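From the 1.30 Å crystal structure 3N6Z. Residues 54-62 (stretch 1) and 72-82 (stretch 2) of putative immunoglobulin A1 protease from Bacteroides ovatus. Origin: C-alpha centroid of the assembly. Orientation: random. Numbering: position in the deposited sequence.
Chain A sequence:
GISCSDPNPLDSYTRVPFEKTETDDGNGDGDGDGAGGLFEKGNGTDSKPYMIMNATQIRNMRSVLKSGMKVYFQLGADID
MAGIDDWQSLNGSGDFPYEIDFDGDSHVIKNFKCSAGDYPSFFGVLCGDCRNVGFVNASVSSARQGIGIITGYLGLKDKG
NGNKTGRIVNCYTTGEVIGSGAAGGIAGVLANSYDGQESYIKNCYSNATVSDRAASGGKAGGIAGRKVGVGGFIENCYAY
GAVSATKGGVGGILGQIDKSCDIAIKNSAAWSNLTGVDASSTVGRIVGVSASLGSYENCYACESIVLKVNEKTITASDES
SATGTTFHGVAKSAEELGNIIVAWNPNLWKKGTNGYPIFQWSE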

# COMPACT_ATOMS: atom_id res chain seq x y z
N ASN A 54 11.56 0.27 19.81
CA ASN A 54 10.28 0.42 20.50
C ASN A 54 9.49 1.57 19.89
O ASN A 54 9.99 2.26 19.00
CB ASN A 54 10.50 0.57 22.01
CG ASN A 54 11.26 1.80 22.37
OD1 ASN A 54 11.02 2.87 21.83
ND2 ASN A 54 12.15 1.68 23.34
N ALA A 55 8.27 1.79 20.35
CA ALA A 55 7.39 2.81 19.76
C ALA A 55 7.80 4.22 20.11
O ALA A 55 7.49 5.15 19.36
CB ALA A 55 5.93 2.56 20.15
N THR A 56 8.50 4.41 21.20
CA THR A 56 8.96 5.75 21.53
C THR A 56 10.02 6.17 20.49
O THR A 56 10.01 7.29 19.96
CB THR A 56 9.56 5.81 22.91
OG1 THR A 56 8.60 5.37 23.86
CG2 THR A 56 10.01 7.24 23.26
N GLN A 57 10.90 5.23 20.15
CA GLN A 57 11.88 5.47 19.09
C GLN A 57 11.21 5.67 17.72
O GLN A 57 11.66 6.51 16.93
CB GLN A 57 12.94 4.37 19.08
CG GLN A 57 13.82 4.37 20.34
CD GLN A 57 14.86 3.28 20.37
OE1 GLN A 57 14.95 2.49 19.47
NE2 GLN A 57 15.61 3.20 21.46
N ILE A 58 10.18 4.91 17.39
CA ILE A 58 9.53 5.11 16.12
C ILE A 58 8.90 6.51 16.04
O ILE A 58 8.88 7.13 14.95
CB ILE A 58 8.52 3.97 15.76
CG1 ILE A 58 8.55 3.67 14.26
CG2 ILE A 58 7.12 4.27 16.23
CD1 ILE A 58 7.83 2.38 13.89
N ARG A 59 8.48 7.05 17.17
CA ARG A 59 7.96 8.42 17.24
C ARG A 59 9.05 9.48 17.13
O ARG A 59 8.73 10.64 16.92
CB ARG A 59 7.11 8.60 18.50
CG ARG A 59 5.82 7.78 18.42
CD ARG A 59 5.16 7.57 19.76
NE ARG A 59 4.79 8.85 20.33
CZ ARG A 59 5.25 9.31 21.50
NH1 ARG A 59 6.02 8.56 22.31
NH2 ARG A 59 4.90 10.52 21.89
N ASN A 60 10.31 9.11 17.19
CA ASN A 60 11.43 10.03 16.98
C ASN A 60 11.83 10.17 15.51
O ASN A 60 12.63 11.04 15.18
CB ASN A 60 12.67 9.68 17.83
CG ASN A 60 12.41 9.85 19.33
OD1 ASN A 60 11.62 10.72 19.74
ND2 ASN A 60 13.09 9.03 20.15
N MSE A 61 11.26 9.34 14.62
CA MSE A 61 11.63 9.41 13.20
C MSE A 61 11.44 10.84 12.67
O MSE A 61 12.28 11.35 11.93
CB MSE A 61 10.82 8.45 12.35
CG MSE A 61 11.09 6.99 12.65
SE MSE A 61 9.97 5.81 11.61
CE MSE A 61 10.72 6.23 9.85
N ARG A 62 10.30 11.45 12.99
CA ARG A 62 10.00 12.77 12.43
C ARG A 62 11.04 13.82 12.80
O ARG A 62 11.29 14.77 12.04
CB ARG A 62 8.63 13.22 12.89
CG ARG A 62 8.47 13.36 14.38
CD ARG A 62 7.10 14.05 14.53
NE ARG A 62 6.21 13.44 15.47
CZ ARG A 62 4.86 13.44 15.37
NH1 ARG A 62 4.16 13.91 14.30
NH2 ARG A 62 4.21 12.87 16.38
N TYR A 72 17.88 7.08 6.53
CA TYR A 72 17.77 5.62 6.60
C TYR A 72 17.37 5.19 8.02
O TYR A 72 18.00 5.60 9.01
CB TYR A 72 19.09 4.93 6.25
CG TYR A 72 19.51 5.07 4.80
CD1 TYR A 72 19.90 6.30 4.26
CD2 TYR A 72 19.50 3.97 3.97
CE1 TYR A 72 20.30 6.40 2.94
CE2 TYR A 72 19.89 4.07 2.66
CZ TYR A 72 20.26 5.28 2.13
OH TYR A 72 20.67 5.35 0.79
N PHE A 73 16.40 4.29 8.07
CA PHE A 73 15.86 3.73 9.29
C PHE A 73 15.76 2.21 9.14
O PHE A 73 15.46 1.69 8.05
CB PHE A 73 14.45 4.25 9.58
CG PHE A 73 14.35 5.74 9.72
CD1 PHE A 73 14.09 6.54 8.61
CD2 PHE A 73 14.50 6.35 10.96
CE1 PHE A 73 13.94 7.89 8.74
CE2 PHE A 73 14.36 7.72 11.08
CZ PHE A 73 14.09 8.49 9.97
N GLN A 74 15.87 1.52 10.27
CA GLN A 74 15.71 0.06 10.31
C GLN A 74 15.03 -0.34 11.62
O GLN A 74 15.34 0.21 12.67
CB GLN A 74 17.08 -0.60 10.17
CG GLN A 74 17.01 -2.10 9.95
CD GLN A 74 18.33 -2.67 9.48
OE1 GLN A 74 19.01 -2.10 8.58
NE2 GLN A 74 18.71 -3.80 10.04
N LEU A 75 14.13 -1.30 11.53
CA LEU A 75 13.58 -1.91 12.75
C LEU A 75 14.51 -3.01 13.24
O LEU A 75 14.94 -3.85 12.44
CB LEU A 75 12.20 -2.52 12.53
CG LEU A 75 11.09 -1.56 12.05
CD1 LEU A 75 9.77 -2.33 11.94
CD2 LEU A 75 10.95 -0.39 13.05
N GLY A 76 14.74 -3.02 14.55
CA GLY A 76 15.51 -4.09 15.22
C GLY A 76 14.66 -5.00 16.08
O GLY A 76 15.19 -5.92 16.72
N ALA A 77 13.35 -4.76 16.07
CA ALA A 77 12.35 -5.52 16.85
C ALA A 77 10.98 -5.22 16.24
O ALA A 77 10.80 -4.22 15.55
CB ALA A 77 12.37 -5.08 18.33
N ASP A 78 10.00 -6.05 16.58
CA ASP A 78 8.61 -5.70 16.33
C ASP A 78 8.28 -4.47 17.19
O ASP A 78 8.82 -4.31 18.27
CB ASP A 78 7.63 -6.82 16.71
CG ASP A 78 7.74 -8.07 15.83
OD1 ASP A 78 8.35 -8.02 14.74
OD2 ASP A 78 7.20 -9.10 16.27
N ILE A 79 7.39 -3.63 16.68
CA ILE A 79 7.02 -2.38 17.32
C ILE A 79 5.52 -2.37 17.54
O ILE A 79 4.76 -2.47 16.58
CB ILE A 79 7.42 -1.15 16.48
CG1 ILE A 79 8.90 -1.23 16.09
CG2 ILE A 79 7.06 0.17 17.28
CD1 ILE A 79 9.91 -1.15 17.23
N ASP A 80 5.09 -2.26 18.77
CA ASP A 80 3.65 -2.19 19.06
C ASP A 80 3.34 -0.75 19.43
O ASP A 80 3.80 -0.24 20.45
CB ASP A 80 3.26 -3.16 20.18
CG ASP A 80 1.76 -3.26 20.37
OD1 ASP A 80 1.04 -2.28 20.05
OD2 ASP A 80 1.31 -4.30 20.89
N MSE A 81 2.54 -0.11 18.56
CA MSE A 81 2.17 1.30 18.68
C MSE A 81 0.87 1.54 19.46
O MSE A 81 0.31 2.64 19.43
CB MSE A 81 2.13 1.94 17.30
CG MSE A 81 3.51 2.02 16.65
SE MSE A 81 3.51 2.89 14.92
CE MSE A 81 3.26 4.71 15.61
N ALA A 82 0.41 0.54 20.22
CA ALA A 82 -0.77 0.72 21.05
C ALA A 82 -0.59 1.91 21.97
O ALA A 82 0.48 2.11 22.53
CB ALA A 82 -1.06 -0.55 21.85

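A short helix, beginning at Ala 55, lies against two strand segments of stretch 2, and no hydrogen bond crosses between them: the contact, 441 Å² summed over both sides, is essentially apolar. The backbones are closest near Asn 54 and Ile 79, whose CA atoms are 5.3 Å apart, and diverge to 8.1 Å between the CA atoms of Met 61 and Phe 73, a gap bridged by long side chains.

In the first strand, Phe 73 points toward stretch 1 while its neighbours Tyr 72 and Gln 74 lie out of reach, as strand alternation predicts. Met 61, a selenomethionine, extends to meet it: CE of Met 61 sits 3.6 Å from the centroid of the Phe 73 ring, 12° off the normal. This is a CH-pi contact, in which the slightly positive methyl hydrogens favour the electron-rich face. Two residues on, Leu 75 contributes the end of its side chain, its CD2 lying 4.3 Å from CD1 of Ile 58.

The chain then turns through Gly 76, Ala 77 and Asp 78, which add little to the contact. Ile 79 restores it. Its branched side chain reaches three residues at once: CD1 lies 3.4 Å from N of Asn 54, and CG2 lies 3.9 Å from CB of Ala 55 and 4.1 Å from CD1 of Ile 58. Asn 54 contributes backbone here; its side chain turns back to cap the helix, OD1 accepting from N of Gln 57 at 2.9 Å.

Asp 80 points away, as suits an exposed acid, but its O approaches CB of Ala 55 at 3.5 Å. The alanine's one methyl meets the strand backbone here, where the CA atoms of Ala 55 and Met 81 are 5.5 Å apart. Met 81, also a selenomethionine, finishes the contact, its flexible chain placing CE 3.9 Å from CG2 of Ile 58.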